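Local atomic coordinates of uncharacterized protein (Jannaschia sp. CCS1, PDB entry 2PYQ), a protein that is of unknown function but belongs to the DUF2853 family and folds as a small, all-helical single chain. Residues Gln11-Leu16 with Pro24-Leu29; Ala45-Gly50 with Asn93-Val98; Ala54-Ile59 with Ser75-Ile80; Lys61-Lys66 with Met102-Phe107. One frame throughout, in Å; residues are numbered along the deposited sequence. Where two conformers were deposited one is given.

Interaction 1: residues Gln11-Leu16 with Pro24-Leu29; sequences QYADDL and PDMALL
Leu29 of helix 26-36 pushes its two methyls against helix 4-18, where Tyr12, Ala13 and Leu16 receive them. Its CG stands anti to the backbone N (chi1 -175°), and CD2 comes down on the helix surface, 3.8 Å from Ala13 N and 3.9 Å from Tyr12 CB. Leu16 and Leu29 reach for each other tip to tip, with 4.1 Å between Leu16 CD1 and Leu29 CD2. Tyr12, Leu16 and Leu29 are all buried, and no hydrogen bond crosses between the segments, which makes this inner part a purely apolar fit. Pro24 sits beside it: its CB lies 4.1 Å from Leu16 CD1, the two side chains sliding past each other in opposite directions, while its CG faces Ala13 O.

The outer side is looser. Selenomethionine Met26, itself exposed, folds its chain back at chi2 and chi3 and lays SE 3.7 Å from Ala13 CB, roofing the small alanine from the solvent side. Asp25, whose side chain starts away from helix 4-18, caps helix 26-36 by accepting from Leu28 N through OD1 at 3.2 Å, the donor standing well above the carboxylate plane. Tyr12 and Leu16 also touch helix 96-106, through Val98 and Tyr101 among others. The arrangement is that of two successive helices joined by a short connection, the second opened by an Asp N-cap and packed through leucine and alanine on the first.

Interaction 2: residues Ala45-Gly50 with Asn93-Val98; sequences ASTVAG and NKYRAV
The Tyr95 ring and the Arg96 guanidinium are the flat groups here, and residues 46-48 meet both. Ser46 OG lies at the edge of the Tyr95 ring, near its plane and 3.6 Å from CD1; the same hydroxyl is hydrogen-bonded to Arg43 O. Thr47 CG2 approaches that ring obliquely, 3.8 Å from CD1, and the Tyr12 ring of helix 4-18 meets Tyr95 as well. Over one face of the guanidinium stands Val48 CG2, offset toward the rim. The same methyl touches Arg96 CB at 3.6 Å, the two side chains crossing at about a right angle. The arginine runs extended as far as CD and bends at chi3 (-77°), where NE leaves the extended line, and the guanidinium lies beside the 45-50 backbone; NH1 ends 3.1 Å from Ala45 O.

Between these groups the backbones form a single beta bridge, Thr47 with Tyr95, in a mainly helical chain. Arg96 N donates to Ser46 O almost straight at 2.9 Å (176°), and Val48 N donates to Lys94 O at 2.7 Å, nearly along the C=O axis. Tyr95 is the N-cap residue of helix 96-106, so the bridge holds the start of that helix against the loop after helix 43-46.

Three waters extend the seam. One receives from Ala97 N and donates to Ser46 O, giving that carbonyl a second donor; another links Lys94 N to Val48 O; the third accepts from Gly50 N and from Lys94 NZ, 3.1 Å away. Lys94 NZ also bonds to Glu91 O.

Interaction 3: residues Ala54-Ile59 with Ser75-Ile80; sequences AELETI and SLMGGI
Leu56 and Ile80 slide past each other in opposite directions where helix 54-59 faces helix 75-80, and their branches interlock. Leu56 CD2 rests 3.7 Å from Ile80 CG2, at the shoulder of the isoleucine beside its backbone. The longer arm of Ile80 runs the other way: CD1 enters the hollow between the Leu56 carbonyl and Ile59, 3.7 Å from Leu56 O and 4.1 Å from Ile59 CG2. Ile59, three residues on from Leu56, meets the intruding arm obliquely.

The second bump is selenomethionine Met77. Its CG is anti to the backbone N (chi1 -169°), and bends at chi2 and chi3 curl the chain so that SE lies 3.9 Å from Leu56 CB. The terminal CE then drops between Leu56 and Glu57, 3.7 Å from Leu56 O and 3.6 Å from Glu57 OE2. Glu57 starts away from the other helix but folds at chi2, crossing Met77 at about a right angle. Leu56 thus meets both Met77 and Ile80, residues three apart on the facing helix.

No hydrogen bond joins the segments; the helix axes cross at 118° and stay 10.2 Å apart at closest approach, wide enough for these long side chains to fill the gap. Farther along, Ile80 also packs on Lys60 and Leu64 of helix 53-65, and both Ile59 and Ile80 reach Leu103 of helix 96-106, which closes the inner side of the pair.

Interaction 4: residues Lys61-Lys66 with Met102-Phe107; sequences KNFLMK and MLTKHF
Leu64 and Leu103 supply the aliphatic part of the contact: Leu64 CD2 lies 4.0 Å from Leu103 CB, at the root of the facing side chain. The two segment axes remain 11.3 Å apart and are inclined at 34°, running broadly in the same direction, so side chains alone fill the space between the helices.

Two aromatic rings make the rest. Phe63 has CG anti to its backbone N (chi1 -178°) and presents the rim of its ring to the other helix. Leu103 CB comes to that edge near the ring plane, 4.1 Å from CE2, while Thr104 OG1 lies in plane, 3.5 Å from CZ, with the two side chains crossing at about a right angle. From the other segment Phe107 crosses Leu64 at about a right angle; Leu64 CD2 approaches its ring obliquely, 3.8 Å from CE2. His106 CD2 lies 3.6 Å above the Phe107 ring plane, over the centre, covering one face.

No hydrogen bond crosses between the segments. Thr104 OG1 is hydrogen-bonded to Tyr100 O, one turn back, so the hydroxyl beside the phenylalanine edge is not left without a partner. In 61-65 the helix widens into a pi-type turn, with Lys66 N bonded to Lys61 O at 3.1 Å.

Around this buried contact, Tyr100 of helix 96-106 stacks on Phe63, Tyr113 covers Phe63 and Thr104 from the C-terminal loop, and helix 74-87 brings Ile80 onto Leu64 and Val83 onto Leu103.

How the interactions relate
From the N terminus, interaction 1 closes first, pairing helix 4-18 with helix 26-36 across a short connection, before any other contact opens. Interaction 2 opens next at 45-50 and closes at 93-98, a long loop that wholly contains interaction 3, between helices 53-65 and 74-87. Interaction 4 starts at 61-66, inside both loops, and ends at 102-107, beyond them, so it crosses interactions 2 and 3. Helix 96-106 serves interactions 2 and 4 on opposite sides of the chain's centre and also touches interaction 1 through Ala97 and Met102. It thus ties the N-terminal helix pair to interactions 3 and 4, whose centres are about 9 Å apart.

Interaction 1: residues Gln11-Leu16 with Pro24-Leu29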
loop_
_atom_site.group_PDB
_atom_site.type_symbol
_atom_site.label_atom_id
_atom_site.label_comp_id
_atom_site.label_asym_id
_atom_site.label_seq_id
_atom_site.Cartn_x
_atom_site.Cartn_y
_atom_site.Cartn_z
ATOM N N GLN A 11 -2.215 12.843 -1.163
ATOM C CA GLN A 11 -3.348 12.072 -0.658
ATOM C C GLN A 11 -2.882 10.838 0.127
ATOM O O GLN A 11 -3.410 10.546 1.200
ATOM C CB GLN A 11 -4.290 11.635 -1.782
ATOM C CG GLN A 11 -5.588 10.982 -1.271
ATOM C CD GLN A 11 -6.383 11.896 -0.360
ATOM O OE1 GLN A 11 -6.653 13.062 -0.714
ATOM N NE2 GLN A 11 -6.746 11.412 0.831
ATOM N N TYR A 12 -1.892 10.121 -0.419
ATOM C CA TYR A 12 -1.350 8.943 0.292
ATOM C C TYR A 12 -0.800 9.328 1.678
ATOM O O TYR A 12 -1.032 8.627 2.644
ATOM C CB TYR A 12 -0.216 8.273 -0.491
ATOM C CG TYR A 12 -0.557 7.806 -1.888
ATOM C CD1 TYR A 12 -1.876 7.512 -2.280
ATOM C CD2 TYR A 12 0.470 7.579 -2.818
ATOM C CE1 TYR A 12 -2.161 7.065 -3.574
ATOM C CE2 TYR A 12 0.193 7.128 -4.082
ATOM C CZ TYR A 12 -1.113 6.863 -4.455
ATOM O OH TYR A 12 -1.391 6.407 -5.704
ATOM N N ALA A 13 -0.033 10.428 1.726
ATOM C CA ALA A 13 0.540 10.941 2.967
ATOM C C ALA A 13 -0.567 11.316 3.976
ATOM O O ALA A 13 -0.476 10.989 5.169
ATOM C CB ALA A 13 1.437 12.131 2.719
ATOM N N ASP A 14 -1.627 11.970 3.480
ATOM C CA ASP A 14 -2.760 12.360 4.305
ATOM C C ASP A 14 -3.478 11.124 4.870
ATOM O O ASP A 14 -3.779 11.086 6.070
ATOM C CB ASP A 14 -3.695 13.288 3.503
ATOM C CG ASP A 14 -4.629 14.114 4.402
ATOM O OD1 ASP A 14 -5.491 13.523 5.080
ATOM O OD2 ASP A 14 -4.499 15.378 4.430
ATOM N N ASP A 15 -3.737 10.117 4.044
ATOM C CA ASP A 15 -4.333 8.840 4.478
ATOM C C ASP A 15 -3.481 8.176 5.562
ATOM O O ASP A 15 -4.001 7.732 6.585
ATOM C CB ASP A 15 -4.520 7.840 3.330
ATOM C CG ASP A 15 -5.711 8.137 2.435
ATOM O OD1 ASP A 15 -6.369 9.201 2.602
ATOM O OD2 ASP A 15 -5.988 7.266 1.567
ATOM N N LEU A 16 -2.168 8.114 5.340
ATOM C CA LEU A 16 -1.267 7.473 6.332
ATOM C C LEU A 16 -1.356 8.183 7.692
ATOM O O LEU A 16 -1.539 7.525 8.700
ATOM C CB LEU A 16 0.153 7.413 5.836
ATOM C CG LEU A 16 0.350 6.311 4.798
ATOM C CD1 LEU A 16 1.630 6.598 4.000
ATOM C CD2 LEU A 16 0.382 4.912 5.422
ATOM N N PRO A 24 4.091 9.549 8.058
ATOM C CA PRO A 24 4.611 8.994 6.798
ATOM C C PRO A 24 6.099 9.261 6.555
ATOM O O PRO A 24 6.579 10.393 6.790
ATOM C CB PRO A 24 3.734 9.683 5.739
ATOM C CG PRO A 24 3.249 10.898 6.368
ATOM C CD PRO A 24 3.230 10.697 7.853
ATOM N N ASP A 25 6.820 8.229 6.128
ATOM C CA ASP A 25 8.232 8.337 5.710
ATOM C C ASP A 25 8.111 8.696 4.234
ATOM O O ASP A 25 7.833 7.840 3.393
ATOM C CB ASP A 25 8.961 7.020 5.956
ATOM C CG ASP A 25 10.407 7.026 5.495
ATOM O OD1 ASP A 25 10.844 7.859 4.661
ATOM O OD2 ASP A 25 11.131 6.130 5.982
HETATM N N MSE A 26 8.254 9.974 3.922
HETATM C CA MSE A 26 8.031 10.465 2.548
HETATM C C MSE A 26 8.993 9.878 1.517
HETATM O O MSE A 26 8.598 9.626 0.377
HETATM C CB MSE A 26 8.067 12.005 2.484
HETATM C CG MSE A 26 6.949 12.676 3.288
HETATM SE SE MSE A 26 5.145 12.194 2.736
HETATM C CE MSE A 26 5.144 12.917 0.989
ATOM N N ALA A 27 10.249 9.689 1.931
ATOM C CA ALA A 27 11.257 9.093 1.049
ATOM C C ALA A 27 10.812 7.687 0.662
ATOM O O ALA A 27 10.825 7.358 -0.504
ATOM C CB ALA A 27 12.608 9.062 1.741
ATOM N N LEU A 28 10.377 6.882 1.632
ATOM C CA LEU A 28 9.880 5.536 1.329
ATOM C C LEU A 28 8.610 5.584 0.490
ATOM O O LEU A 28 8.472 4.819 -0.474
ATOM C CB LEU A 28 9.642 4.742 2.613
ATOM C CG LEU A 28 9.147 3.306 2.445
ATOM C CD1 LEU A 28 10.116 2.477 1.611
ATOM C CD2 LEU A 28 8.840 2.693 3.803
ATOM N N LEU A 29 7.664 6.426 0.893
ATOM C CA LEU A 29 6.403 6.560 0.166
ATOM C C LEU A 29 6.632 6.882 -1.313
ATOM O O LEU A 29 5.971 6.307 -2.167
ATOM C CB LEU A 29 5.496 7.625 0.817
ATOM C CG LEU A 29 4.092 7.780 0.216
ATOM C CD1 LEU A 29 3.262 6.443 0.197
ATOM C CD2 LEU A 29 3.357 8.878 1.010
#

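Interaction 2: residues Ala45-Gly50 with Asn93-Val98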
loop_
_atom_site.group_PDB
_atom_site.type_symbol
_atom_site.label_atom_id
_atom_site.label_comp_id
_atom_site.label_asym_id
_atom_site.label_seq_id
_atom_site.Cartn_x
_atom_site.Cartn_y
_atom_site.Cartn_z
ATOM N N ALA A 45 -8.480 2.158 -10.754
ATOM C CA ALA A 45 -7.244 1.396 -10.987
ATOM C C ALA A 45 -6.181 1.568 -9.913
ATOM O O ALA A 45 -5.256 0.761 -9.846
ATOM C CB ALA A 45 -6.660 1.760 -12.339
ATOM N N SER A 46 -6.265 2.619 -9.087
ATOM C CA SER A 46 -5.251 2.878 -8.037
ATOM C C SER A 46 -5.618 2.323 -6.664
ATOM O O SER A 46 -4.811 2.449 -5.744
ATOM C CB SER A 46 -5.007 4.382 -7.914
ATOM O OG SER A 46 -6.174 5.054 -7.444
ATOM N N THR A 47 -6.805 1.723 -6.517
ATOM C CA THR A 47 -7.291 1.218 -5.227
ATOM C C THR A 47 -7.398 -0.298 -5.165
ATOM O O THR A 47 -7.480 -0.984 -6.184
ATOM C CB THR A 47 -8.648 1.856 -4.845
ATOM O OG1 THR A 47 -9.635 1.551 -5.843
ATOM C CG2 THR A 47 -8.533 3.375 -4.717
ATOM N N VAL A 48 -7.366 -0.810 -3.925
ATOM C CA VAL A 48 -7.412 -2.237 -3.604
ATOM C C VAL A 48 -8.784 -2.556 -3.006
ATOM O O VAL A 48 -9.245 -1.848 -2.086
ATOM C CB VAL A 48 -6.324 -2.576 -2.534
ATOM C CG1 VAL A 48 -6.500 -4.004 -2.002
ATOM C CG2 VAL A 48 -4.955 -2.401 -3.117
ATOM N N ALA A 49 -9.414 -3.618 -3.505
ATOM C CA ALA A 49 -10.694 -4.096 -2.952
ATOM C C ALA A 49 -10.327 -4.980 -1.752
ATOM O O ALA A 49 -9.935 -6.155 -1.928
ATOM C CB ALA A 49 -11.474 -4.908 -3.997
ATOM N N GLY A 50 -10.417 -4.389 -0.554
ATOM C CA GLY A 50 -10.081 -5.063 0.707
ATOM C C GLY A 50 -10.858 -6.332 1.005
ATOM O O GLY A 50 -10.335 -7.242 1.630
ATOM N N ASN A 93 -11.820 3.749 -0.692
ATOM C CA ASN A 93 -10.674 4.097 -1.543
ATOM C C ASN A 93 -9.346 3.771 -0.824
ATOM O O ASN A 93 -8.611 4.671 -0.372
ATOM C CB ASN A 93 -10.707 5.577 -1.949
ATOM C CG ASN A 93 -11.908 5.914 -2.812
ATOM O OD1 ASN A 93 -12.281 5.160 -3.737
ATOM N ND2 ASN A 93 -12.508 7.069 -2.542
ATOM N N LYS A 94 -9.088 2.482 -0.692
ATOM C CA LYS A 94 -7.831 2.006 -0.141
ATOM C C LYS A 94 -6.770 2.028 -1.276
ATOM O O LYS A 94 -6.732 1.127 -2.106
ATOM C CB LYS A 94 -7.979 0.593 0.439
ATOM C CG LYS A 94 -8.885 0.559 1.657
ATOM C CD LYS A 94 -8.812 -0.802 2.300
ATOM C CE LYS A 94 -9.710 -0.892 3.490
ATOM N NZ LYS A 94 -11.141 -0.917 3.121
ATOM N N TYR A 95 -5.918 3.040 -1.281
ATOM C CA TYR A 95 -4.917 3.175 -2.319
ATOM C C TYR A 95 -3.868 2.064 -2.210
ATOM O O TYR A 95 -3.392 1.754 -1.112
ATOM C CB TYR A 95 -4.273 4.559 -2.306
ATOM C CG TYR A 95 -5.258 5.648 -2.663
ATOM C CD1 TYR A 95 -5.717 5.776 -3.965
ATOM C CD2 TYR A 95 -5.708 6.550 -1.701
ATOM C CE1 TYR A 95 -6.645 6.766 -4.314
ATOM C CE2 TYR A 95 -6.639 7.550 -2.028
ATOM C CZ TYR A 95 -7.098 7.648 -3.332
ATOM O OH TYR A 95 -8.010 8.651 -3.665
ATOM N N ARG A 96 -3.572 1.439 -3.355
ATOM C CA ARG A 96 -2.703 0.346 -3.369
ATOM C C ARG A 96 -1.232 0.786 -2.891
ATOM O O ARG A 96 -0.612 0.044 -2.131
ATOM C CB ARG A 96 -2.606 -0.192 -4.783
ATOM C CG ARG A 96 -1.640 -1.359 -4.952
ATOM C CD ARG A 96 -1.637 -1.884 -6.390
ATOM N NE ARG A 96 -2.831 -2.720 -6.670
ATOM C CZ ARG A 96 -4.010 -2.281 -7.144
ATOM N NH1 ARG A 96 -4.239 -0.995 -7.471
ATOM N NH2 ARG A 96 -4.990 -3.175 -7.324
ATOM N N ALA A 97 -0.790 1.999 -3.243
ATOM C CA ALA A 97 0.497 2.527 -2.746
ATOM C C ALA A 97 0.515 2.600 -1.216
ATOM O O ALA A 97 1.527 2.261 -0.606
ATOM C CB ALA A 97 0.815 3.925 -3.370
ATOM N N VAL A 98 -0.609 3.006 -0.611
ATOM C CA VAL A 98 -0.712 3.096 0.843
ATOM C C VAL A 98 -0.657 1.697 1.457
ATOM O O VAL A 98 0.049 1.479 2.444
ATOM C CB VAL A 98 -1.971 3.850 1.280
ATOM C CG1 VAL A 98 -2.116 3.811 2.798
ATOM C CG2 VAL A 98 -1.931 5.299 0.746
HETATM O O HOH W 1 -2.180 3.630 -5.347
HETATM O O HOH W 2 -10.732 0.218 -1.699
HETATM O O HOH W 3 -11.532 -1.733 0.172
#

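Interaction 3: residues Ala54-Ile59 with Ser75-Ile80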
loop_
_atom_site.group_PDB
_atom_site.type_symbol
_atom_site.label_atom_id
_atom_site.label_comp_id
_atom_site.label_asym_id
_atom_site.label_seq_id
_atom_site.Cartn_x
_atom_site.Cartn_y
_atom_site.Cartn_z
ATOM N N ALA A 54 -9.329 -13.000 -3.849
ATOM C CA ALA A 54 -8.317 -13.168 -4.928
ATOM C C ALA A 54 -7.328 -11.994 -5.018
ATOM O O ALA A 54 -6.135 -12.214 -5.259
ATOM C CB ALA A 54 -9.005 -13.416 -6.294
ATOM N N GLU A 55 -7.809 -10.791 -4.760
ATOM C CA GLU A 55 -6.988 -9.606 -4.803
ATOM C C GLU A 55 -5.948 -9.621 -3.669
ATOM O O GLU A 55 -4.802 -9.310 -3.869
ATOM C CB GLU A 55 -7.899 -8.409 -4.794
ATOM C CG GLU A 55 -7.401 -7.227 -4.222
ATOM C CD GLU A 55 -7.260 -6.164 -5.219
ATOM O OE1 GLU A 55 -6.332 -6.301 -6.045
ATOM O OE2 GLU A 55 -8.076 -5.189 -5.199
ATOM N N LEU A 56 -6.377 -10.074 -2.504
ATOM C CA LEU A 56 -5.469 -10.255 -1.373
ATOM C C LEU A 56 -4.487 -11.387 -1.631
ATOM O O LEU A 56 -3.318 -11.262 -1.255
ATOM C CB LEU A 56 -6.221 -10.473 -0.066
ATOM C CG LEU A 56 -7.202 -9.368 0.316
ATOM C CD1 LEU A 56 -7.752 -9.703 1.696
ATOM C CD2 LEU A 56 -6.622 -7.951 0.282
ATOM N N GLU A 57 -4.924 -12.479 -2.265
ATOM C CA GLU A 57 -4.006 -13.581 -2.648
ATOM C C GLU A 57 -2.941 -13.102 -3.658
ATOM O O GLU A 57 -1.806 -13.597 -3.638
ATOM C CB GLU A 57 -4.747 -14.811 -3.226
ATOM C CG GLU A 57 -5.713 -15.541 -2.284
ATOM C CD GLU A 57 -5.075 -16.083 -1.035
ATOM O OE1 GLU A 57 -3.832 -16.306 -1.002
ATOM O OE2 GLU A 57 -5.845 -16.323 -0.050
ATOM N N THR A 58 -3.326 -12.162 -4.522
ATOM C CA THR A 58 -2.437 -11.577 -5.524
ATOM C C THR A 58 -1.402 -10.673 -4.872
ATOM O O THR A 58 -0.239 -10.677 -5.280
ATOM C CB THR A 58 -3.232 -10.826 -6.619
ATOM O OG1 THR A 58 -4.009 -11.803 -7.368
ATOM C CG2 THR A 58 -2.292 -10.084 -7.587
ATOM N N ILE A 59 -1.817 -9.896 -3.864
ATOM C CA ILE A 59 -0.862 -9.048 -3.101
ATOM C C ILE A 59 0.118 -9.968 -2.394
ATOM O O ILE A 59 1.308 -9.713 -2.418
ATOM C CB ILE A 59 -1.571 -8.123 -2.104
ATOM C CG1 ILE A 59 -2.418 -7.073 -2.852
ATOM C CG2 ILE A 59 -0.567 -7.396 -1.187
ATOM C CD1 ILE A 59 -3.355 -6.320 -1.980
ATOM N N SER A 75 1.728 -15.661 8.483
ATOM C CA SER A 75 2.046 -14.247 8.770
ATOM C C SER A 75 1.757 -13.303 7.585
ATOM O O SER A 75 1.514 -12.130 7.805
ATOM C CB SER A 75 3.483 -14.099 9.207
ATOM O OG SER A 75 4.354 -14.465 8.173
ATOM N N LEU A 76 1.778 -13.819 6.343
ATOM C CA LEU A 76 1.556 -12.961 5.151
ATOM C C LEU A 76 0.126 -12.466 5.043
ATOM O O LEU A 76 -0.115 -11.264 5.032
ATOM C CB LEU A 76 1.997 -13.658 3.868
ATOM C CG LEU A 76 3.475 -14.049 3.820
ATOM C CD1 LEU A 76 3.841 -14.435 2.366
ATOM C CD2 LEU A 76 4.433 -12.974 4.300
HETATM N N MSE A 77 -0.819 -13.394 5.006
HETATM C CA MSE A 77 -2.229 -12.980 5.005
HETATM C C MSE A 77 -2.585 -12.283 6.321
HETATM O O MSE A 77 -3.393 -11.391 6.326
HETATM C CB MSE A 77 -3.154 -14.154 4.718
HETATM C CG MSE A 77 -4.586 -13.765 4.452
HETATM SE SE MSE A 77 -4.775 -12.498 2.962
HETATM C CE MSE A 77 -4.071 -13.576 1.557
ATOM N N GLY A 78 -1.972 -12.678 7.422
ATOM C CA GLY A 78 -2.185 -11.993 8.711
ATOM C C GLY A 78 -1.785 -10.541 8.619
ATOM O O GLY A 78 -2.496 -9.662 9.103
ATOM N N GLY A 79 -0.651 -10.285 7.979
ATOM C CA GLY A 79 -0.162 -8.912 7.760
ATOM C C GLY A 79 -1.071 -8.124 6.825
ATOM O O GLY A 79 -1.333 -6.961 7.074
ATOM N N ILE A 80 -1.541 -8.771 5.761
ATOM C CA ILE A 80 -2.470 -8.141 4.807
ATOM C C ILE A 80 -3.780 -7.775 5.546
ATOM O O ILE A 80 -4.249 -6.645 5.455
ATOM C CB ILE A 80 -2.739 -9.019 3.586
ATOM C CG1 ILE A 80 -1.466 -9.108 2.745
ATOM C CG2 ILE A 80 -3.864 -8.412 2.731
ATOM C CD1 ILE A 80 -1.464 -10.194 1.710
#

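Interaction 4: residues Lys61-Lys66 with Met102-Phe107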
loop_
_atom_site.group_PDB
_atom_site.type_symbol
_atom_site.label_atom_id
_atom_site.label_comp_id
_atom_site.label_asym_id
_atom_site.label_seq_id
_atom_site.Cartn_x
_atom_site.Cartn_y
_atom_site.Cartn_z
ATOM N N LYS A 61 1.063 -13.130 -3.251
ATOM C CA LYS A 61 1.966 -13.818 -4.194
ATOM C C LYS A 61 2.857 -12.845 -4.962
ATOM O O LYS A 61 4.060 -13.055 -5.034
ATOM C CB LYS A 61 1.198 -14.790 -5.147
ATOM C CG LYS A 61 0.388 -14.156 -6.220
ATOM C CD LYS A 61 -0.431 -15.169 -7.003
ATOM C CE LYS A 61 -1.189 -14.488 -8.160
ATOM N NZ LYS A 61 -2.143 -15.427 -8.816
ATOM N N ASN A 62 2.283 -11.787 -5.496
ATOM C CA ASN A 62 3.035 -10.864 -6.374
ATOM C C ASN A 62 3.808 -9.786 -5.649
ATOM O O ASN A 62 4.894 -9.455 -6.105
ATOM C CB ASN A 62 2.146 -10.226 -7.457
ATOM C CG ASN A 62 1.641 -11.235 -8.468
ATOM O OD1 ASN A 62 2.190 -12.332 -8.608
ATOM N ND2 ASN A 62 0.599 -10.856 -9.192
ATOM N N PHE A 63 3.282 -9.243 -4.553
ATOM C CA PHE A 63 4.004 -8.199 -3.821
ATOM C C PHE A 63 4.840 -8.760 -2.660
ATOM O O PHE A 63 6.041 -8.598 -2.644
ATOM C CB PHE A 63 3.069 -7.090 -3.352
ATOM C CG PHE A 63 3.787 -5.980 -2.649
ATOM C CD1 PHE A 63 4.612 -5.107 -3.371
ATOM C CD2 PHE A 63 3.683 -5.813 -1.248
ATOM C CE1 PHE A 63 5.314 -4.077 -2.724
ATOM C CE2 PHE A 63 4.372 -4.783 -0.611
ATOM C CZ PHE A 63 5.205 -3.920 -1.342
ATOM N N LEU A 64 4.209 -9.434 -1.699
ATOM C CA LEU A 64 4.931 -9.929 -0.518
ATOM C C LEU A 64 5.971 -10.961 -0.849
ATOM O O LEU A 64 7.126 -10.834 -0.433
ATOM C CB LEU A 64 3.975 -10.478 0.564
ATOM C CG LEU A 64 2.998 -9.453 1.157
ATOM C CD1 LEU A 64 2.126 -10.131 2.192
ATOM C CD2 LEU A 64 3.735 -8.253 1.762
HETATM N N MSE A 65 5.587 -11.919 -1.654
HETATM C CA MSE A 65 6.445 -13.084 -1.969
HETATM C C MSE A 65 7.425 -12.709 -3.114
HETATM O O MSE A 65 8.590 -12.875 -2.997
HETATM C CB MSE A 65 5.625 -14.340 -2.284
HETATM C CG MSE A 65 5.162 -15.107 -1.070
HETATM SE SE MSE A 65 3.653 -16.173 -1.566
HETATM C CE MSE A 65 3.831 -17.540 -0.632
ATOM N N LYS A 66 6.884 -12.222 -4.215
ATOM C CA LYS A 66 7.717 -11.947 -5.397
ATOM C C LYS A 66 8.604 -10.704 -5.246
ATOM O O LYS A 66 9.782 -10.763 -5.613
ATOM C CB LYS A 66 6.865 -11.840 -6.659
HETATM N N MSE A 102 2.348 0.296 3.841
HETATM C CA MSE A 102 2.063 -0.285 5.180
HETATM C C MSE A 102 2.614 -1.706 5.305
HETATM O O MSE A 102 3.158 -2.037 6.349
HETATM C CB MSE A 102 0.570 -0.218 5.527
HETATM C CG MSE A 102 0.127 1.163 5.966
HETATM SE SE MSE A 102 -1.663 1.077 6.764
HETATM C CE MSE A 102 -2.222 1.103 5.317
ATOM N N LEU A 103 2.477 -2.520 4.276
ATOM C CA LEU A 103 3.024 -3.879 4.311
ATOM C C LEU A 103 4.562 -3.860 4.404
ATOM O O LEU A 103 5.154 -4.642 5.152
ATOM C CB LEU A 103 2.589 -4.693 3.102
ATOM C CG LEU A 103 1.089 -5.051 3.071
ATOM C CD1 LEU A 103 0.708 -5.559 1.715
ATOM C CD2 LEU A 103 0.765 -6.074 4.164
ATOM N N THR A 104 5.197 -2.990 3.623
ATOM C CA THR A 104 6.668 -2.846 3.665
ATOM C C THR A 104 7.161 -2.494 5.088
ATOM O O THR A 104 8.120 -3.133 5.605
ATOM C CB THR A 104 7.143 -1.791 2.631
ATOM O OG1 THR A 104 6.711 -2.188 1.321
ATOM C CG2 THR A 104 8.643 -1.689 2.636
ATOM N N LYS A 105 6.537 -1.490 5.699
ATOM C CA LYS A 105 6.740 -1.160 7.127
ATOM C C LYS A 105 6.488 -2.337 8.085
ATOM O O LYS A 105 7.285 -2.596 8.929
ATOM C CB LYS A 105 5.910 0.038 7.558
ATOM C CG LYS A 105 6.294 1.353 7.042
ATOM C CD LYS A 105 7.655 1.518 7.064
ATOM C CE LYS A 105 7.983 2.782 7.599
ATOM N NZ LYS A 105 9.089 2.593 8.590
ATOM N N HIS A 106 5.350 -2.988 7.901
ATOM C CA HIS A 106 4.899 -4.063 8.800
ATOM C C HIS A 106 5.861 -5.224 8.849
ATOM O O HIS A 106 6.117 -5.761 9.911
ATOM C CB HIS A 106 3.525 -4.571 8.341
ATOM C CG HIS A 106 3.001 -5.701 9.134
ATOM N ND1 HIS A 106 2.353 -5.514 10.341
ATOM C CD2 HIS A 106 2.962 -7.033 8.885
ATOM C CE1 HIS A 106 1.996 -6.709 10.821
ATOM N NE2 HIS A 106 2.359 -7.636 9.966
ATOM N N PHE A 107 6.436 -5.569 7.701
ATOM C CA PHE A 107 7.400 -6.635 7.582
ATOM C C PHE A 107 8.874 -6.172 7.678
ATOM O O PHE A 107 9.745 -6.995 7.548
ATOM C CB PHE A 107 7.158 -7.445 6.317
ATOM C CG PHE A 107 5.877 -8.251 6.340
ATOM C CD1 PHE A 107 5.753 -9.356 7.155
ATOM C CD2 PHE A 107 4.792 -7.886 5.544
ATOM C CE1 PHE A 107 4.594 -10.104 7.159
ATOM C CE2 PHE A 107 3.636 -8.621 5.546
ATOM C CZ PHE A 107 3.533 -9.731 6.367
#